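Local coordinates for protein prgH (Salmonella enterica subsp. enterica serovar Typhimurium, PDB 4G2S), which is a component of the basal body of the Salmonella SPI-1 type III secretion system, represented here by an FHA-type domain, at residues T28-G33 and F63-D68; Y7-L12 and L100-R105. One frame throughout, in Å; residues are numbered along the deposited sequence.

Contact 1 of 2, residues T28-G33 and F63-D68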
# COMPACT_ATOMS: atom_id res chain seq x y z
N THR A 28 -3.13 20.04 15.53
CA THR A 28 -2.55 18.88 14.86
C THR A 28 -2.84 17.64 15.70
O THR A 28 -2.55 17.63 16.88
CB THR A 28 -1.03 19.06 14.66
OG1 THR A 28 -0.82 20.32 13.99
CG2 THR A 28 -0.48 17.99 13.79
N LEU A 29 -3.42 16.64 15.04
CA LEU A 29 -3.67 15.28 15.59
C LEU A 29 -2.54 14.28 15.37
O LEU A 29 -2.01 14.13 14.24
CB LEU A 29 -4.91 14.70 15.00
CG LEU A 29 -5.43 13.30 15.51
CD1 LEU A 29 -5.79 13.42 16.96
CD2 LEU A 29 -6.68 12.86 14.66
N PHE A 30 -2.21 13.60 16.44
CA PHE A 30 -1.30 12.50 16.49
C PHE A 30 -2.07 11.26 16.92
O PHE A 30 -2.56 11.14 18.04
CB PHE A 30 -0.12 12.80 17.43
CG PHE A 30 0.76 13.88 16.92
CD1 PHE A 30 0.40 15.20 17.13
CD2 PHE A 30 1.83 13.59 16.13
CE1 PHE A 30 1.19 16.24 16.61
CE2 PHE A 30 2.65 14.63 15.61
CZ PHE A 30 2.31 15.94 15.86
N VAL A 31 -2.15 10.28 16.02
CA VAL A 31 -2.76 8.99 16.31
C VAL A 31 -1.59 8.07 16.59
O VAL A 31 -0.66 8.00 15.75
CB VAL A 31 -3.55 8.41 15.13
CG1 VAL A 31 -4.07 6.99 15.47
CG2 VAL A 31 -4.68 9.34 14.71
N VAL A 32 -1.61 7.43 17.78
CA VAL A 32 -0.52 6.70 18.33
C VAL A 32 -1.02 5.29 18.74
O VAL A 32 -1.90 5.11 19.61
CB VAL A 32 0.09 7.36 19.56
CG1 VAL A 32 1.38 6.70 19.97
CG2 VAL A 32 0.32 8.84 19.42
N GLY A 33 -0.49 4.28 18.09
CA GLY A 33 -0.98 2.94 18.34
C GLY A 33 -0.47 1.88 17.38
O GLY A 33 0.58 2.02 16.73
N PHE A 63 -3.37 12.27 20.70
CA PHE A 63 -3.36 13.59 21.28
C PHE A 63 -3.40 14.68 20.21
O PHE A 63 -3.05 14.41 19.07
CB PHE A 63 -2.16 13.76 22.22
CG PHE A 63 -0.83 13.67 21.55
CD1 PHE A 63 -0.17 14.76 21.09
CD2 PHE A 63 -0.20 12.43 21.44
CE1 PHE A 63 1.11 14.69 20.53
CE2 PHE A 63 1.07 12.33 20.89
CZ PHE A 63 1.72 13.45 20.38
N GLU A 64 -3.82 15.90 20.60
CA GLU A 64 -3.74 17.07 19.73
C GLU A 64 -2.84 18.07 20.35
O GLU A 64 -2.89 18.34 21.54
CB GLU A 64 -5.11 17.71 19.46
CG GLU A 64 -6.22 16.74 19.09
CD GLU A 64 -7.47 17.45 18.58
OE1 GLU A 64 -8.31 16.84 17.91
OE2 GLU A 64 -7.56 18.70 18.74
N ILE A 65 -2.04 18.68 19.49
CA ILE A 65 -1.30 19.89 19.83
C ILE A 65 -1.96 21.11 19.22
O ILE A 65 -2.29 21.16 18.00
CB ILE A 65 0.19 19.76 19.46
CG1 ILE A 65 0.76 18.58 20.25
CG2 ILE A 65 0.92 21.08 19.77
CD1 ILE A 65 2.25 18.54 20.34
N GLN A 66 -2.20 22.10 20.09
CA GLN A 66 -2.83 23.36 19.68
C GLN A 66 -1.87 24.53 19.85
O GLN A 66 -1.41 24.77 20.95
CB GLN A 66 -4.06 23.65 20.52
CG GLN A 66 -4.86 24.80 19.97
CD GLN A 66 -6.18 25.03 20.70
OE1 GLN A 66 -6.64 24.20 21.48
NE2 GLN A 66 -6.81 26.16 20.42
N VAL A 67 -1.64 25.27 18.77
CA VAL A 67 -0.67 26.38 18.72
C VAL A 67 -1.56 27.56 18.40
O VAL A 67 -2.10 27.61 17.27
CB VAL A 67 0.35 26.19 17.59
CG1 VAL A 67 1.25 27.40 17.41
CG2 VAL A 67 1.18 24.91 17.76
N ASP A 68 -1.74 28.48 19.38
CA ASP A 68 -2.66 29.62 19.18
C ASP A 68 -2.11 30.47 18.05
O ASP A 68 -0.95 30.38 17.69
CB ASP A 68 -2.95 30.46 20.47
CG ASP A 68 -1.79 31.40 20.90
OD1 ASP A 68 -0.62 31.18 20.50
OD2 ASP A 68 -2.06 32.39 21.66

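Contact 2 of 2, residues Y7-L12 and L100-R105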
# COMPACT_ATOMS: atom_id res chain seq x y z
N TYR A 7 6.80 25.67 15.09
CA TYR A 7 7.23 24.72 16.04
C TYR A 7 7.27 23.33 15.42
O TYR A 7 6.61 23.06 14.43
CB TYR A 7 6.29 24.71 17.25
CG TYR A 7 6.24 26.03 17.99
CD1 TYR A 7 7.23 26.38 18.91
CD2 TYR A 7 5.20 26.94 17.75
CE1 TYR A 7 7.20 27.62 19.56
CE2 TYR A 7 5.16 28.15 18.42
CZ TYR A 7 6.15 28.48 19.32
OH TYR A 7 6.08 29.68 19.96
N ILE A 8 8.06 22.46 16.02
CA ILE A 8 8.25 21.12 15.50
C ILE A 8 8.00 20.17 16.65
O ILE A 8 8.40 20.48 17.80
CB ILE A 8 9.69 20.99 14.96
CG1 ILE A 8 9.82 21.77 13.66
CG2 ILE A 8 10.07 19.55 14.74
CD1 ILE A 8 11.24 21.87 13.12
N VAL A 9 7.36 19.03 16.36
CA VAL A 9 7.31 17.97 17.35
C VAL A 9 8.37 16.98 16.98
O VAL A 9 8.32 16.44 15.87
CB VAL A 9 5.98 17.22 17.36
CG1 VAL A 9 6.03 16.16 18.49
CG2 VAL A 9 4.89 18.19 17.61
N ARG A 10 9.25 16.69 17.94
CA ARG A 10 10.23 15.66 17.86
C ARG A 10 9.88 14.48 18.78
O ARG A 10 9.58 14.61 19.99
CB ARG A 10 11.63 16.22 18.20
CG ARG A 10 12.74 15.18 18.02
CD ARG A 10 14.07 15.60 18.65
NE ARG A 10 15.13 14.65 18.40
CZ ARG A 10 15.98 14.66 17.38
NH1 ARG A 10 15.92 15.57 16.41
NH2 ARG A 10 16.92 13.72 17.32
N LEU A 11 9.99 13.30 18.20
CA LEU A 11 9.81 12.05 19.00
C LEU A 11 11.10 11.72 19.72
O LEU A 11 12.19 11.83 19.14
CB LEU A 11 9.40 10.95 18.06
CG LEU A 11 8.08 11.20 17.33
CD1 LEU A 11 7.72 9.90 16.62
CD2 LEU A 11 6.98 11.67 18.17
N LEU A 12 11.02 11.37 20.99
CA LEU A 12 12.23 11.09 21.77
C LEU A 12 12.31 9.62 22.16
O LEU A 12 13.26 9.23 22.81
CB LEU A 12 12.29 11.95 23.04
CG LEU A 12 12.22 13.48 22.91
CD1 LEU A 12 12.42 14.09 24.29
CD2 LEU A 12 13.28 13.95 21.93
N LEU A 100 4.35 7.40 25.00
CA LEU A 100 5.16 8.16 24.09
C LEU A 100 5.86 9.32 24.76
O LEU A 100 5.27 10.02 25.63
CB LEU A 100 4.28 8.69 22.96
CG LEU A 100 4.98 9.27 21.78
CD1 LEU A 100 5.77 8.19 21.02
CD2 LEU A 100 3.96 9.97 20.92
N LEU A 101 7.08 9.60 24.31
CA LEU A 101 7.83 10.76 24.78
C LEU A 101 8.18 11.69 23.59
O LEU A 101 8.78 11.27 22.56
CB LEU A 101 9.07 10.25 25.55
CG LEU A 101 9.68 11.05 26.68
CD1 LEU A 101 10.90 10.35 27.22
CD2 LEU A 101 10.09 12.38 26.11
N ILE A 102 7.75 12.95 23.71
CA ILE A 102 7.93 13.93 22.65
C ILE A 102 8.56 15.15 23.22
O ILE A 102 8.63 15.34 24.39
CB ILE A 102 6.58 14.35 22.00
CG1 ILE A 102 5.70 15.08 23.01
CG2 ILE A 102 5.78 13.13 21.52
CD1 ILE A 102 4.44 15.67 22.36
N LEU A 103 8.94 16.04 22.33
CA LEU A 103 9.54 17.27 22.72
C LEU A 103 9.06 18.26 21.67
O LEU A 103 8.95 17.87 20.53
CB LEU A 103 11.08 17.08 22.70
CG LEU A 103 11.75 18.38 23.13
CD1 LEU A 103 12.93 18.06 24.04
CD2 LEU A 103 12.15 19.25 21.96
N ILE A 104 8.63 19.49 22.07
CA ILE A 104 8.18 20.51 21.12
C ILE A 104 9.26 21.62 21.15
O ILE A 104 9.58 22.15 22.25
CB ILE A 104 6.78 21.09 21.47
CG1 ILE A 104 5.72 19.97 21.56
CG2 ILE A 104 6.37 22.13 20.45
CD1 ILE A 104 4.41 20.39 22.23
N ARG A 105 9.82 21.95 19.99
CA ARG A 105 10.87 22.97 19.89
C ARG A 105 10.56 24.00 18.79
O ARG A 105 9.90 23.68 17.82
CB ARG A 105 12.23 22.31 19.57
CG ARG A 105 12.28 21.72 18.21
CD ARG A 105 13.59 20.96 17.98
NE ARG A 105 13.76 20.59 16.59
CZ ARG A 105 14.05 21.42 15.61
NH1 ARG A 105 14.24 22.71 15.84
NH2 ARG A 105 14.25 20.95 14.40

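Contact 1 of 2, residues T28-G33 and F63-D68
Two phenylalanine rings, Phe30 and Phe63, form the apolar centre of this antiparallel strand pair. Their planes are close to parallel, 12° apart, but the rings are slid so far that they barely overlap, with centroids 4.9 Å apart. What lies over the face of the Phe63 ring is Phe30 CB, 3.7 Å from its centroid, a CH-pi contact. The torsions set this up. Phe63 CG takes the crowded position between backbone N and carbonyl carbon (chi1 64°), whereas Phe30 CG is anti to its carbonyl carbon. Phe30 CD1 thus comes to 3.5 Å from Phe63 CE1. Val32 CG2 adds an oblique contact, 3.9 Å from Phe63 CE2.

The backbones bond at this pair and again two residues along, at Thr28 and Ile65. Each pair makes two mutual N-H...O=C bonds. The bond from Phe30 N to Phe63 O is 2.9 Å long and runs nearly along the C=O axis. Between these pairs lies the non-hydrogen-bonded pair Leu29 and Glu64, where Glu64 CA-H points to Thr28 O.

On the other face, the Leu29 and Glu64 side chains cross at a slant, with Leu29 CD1 4.0 Å from Glu64 CG. Glu64 OE1 bridges to Arg27 of the same chain and to Arg10 of a second subunit, so this polar edge belongs to a subunit interface.

Strand 51-55 pairs in parallel with the far edge of strand 26-33. The face carrying Phe30, Phe63 and Ile65 packs on strands 7-11 and 100-106, which belong to the other sheet of the beta sandwich.

Contact 2 of 2, residues Y7-L12 and L100-R105
Strands 7-11 and 100-105 run antiparallel, with their axes 4.7 Å apart at closest approach and their directions at 153°. Ile8 with Arg105 and Arg10 with Leu103 are hydrogen-bonded pairs, each joined by two backbone bonds. Val9 with Ile104 and Leu11 with Ile102 are the non-hydrogen-bonded pairs between and beyond them. Leu103 N to Arg10 O is short at 2.8 Å but bent, with 136° at the hydrogen. Past the end of strand 7-11, Leu12 N still bonds to Leu101 O at 2.7 Å. That donor sits above the carbonyl plane.

One face is largely apolar where the strands meet. Val9 CG1 lies 4.0 Å from Ile102 CB. Ile102 CG1 occupies the crowded position between backbone N and carbonyl carbon, which sets CG2 anti to the carbonyl carbon. It is this CG2 that meets Leu11 CD2, at 3.8 Å.

The other face is mixed. Leu12 crosses Leu101 and Leu103 obliquely. Its CD1 is 3.4 Å from Leu101 CD2, closer than carbons normally approach, and 3.6 Å from Leu103 CB. Further along, Ile8 and Arg105 run alongside each other in the same direction. Ile8 CD1 sits over one face of the guanidinium, 3.4 Å from Arg105 NH2. Arg105 NH1 bonds to Glu107 O.

Arg10 and Arg105 both salt-bridge to Glu20, on the neighbouring strand 20-22. The shared carboxylate would offset the repulsion between two like charges held close together. Arg10 NH2 also bridges to Glu64 of the third subunit. The chemistry is thus divided: one face serves the hydrophobic interior, while the arginine face carries charge pairing that extends to a subunit contact.

Contact 1 and contact 2 belong to different sheets, with centres about 11 Å apart. Along the chain the order is 7-12, 28-33, 63-68, 100-105, so contact 2 joins the outer segments and contact 1 the inner ones. Strand 26-33 lies beside 63-67 in one sheet, and 7-11 beside 100-106 in the other. The two sheets meet face to face as a beta sandwich, consistent with an FHA domain. Ile65 CD1 touches Ile104 CD1 at 3.4 Å, and Phe30 CZ touches Val9 CG2 at 3.8 Å. By pairing the first and last strands, contact 2 puts both ends of the chain in one sheet. Both contacts also reach subunit interfaces.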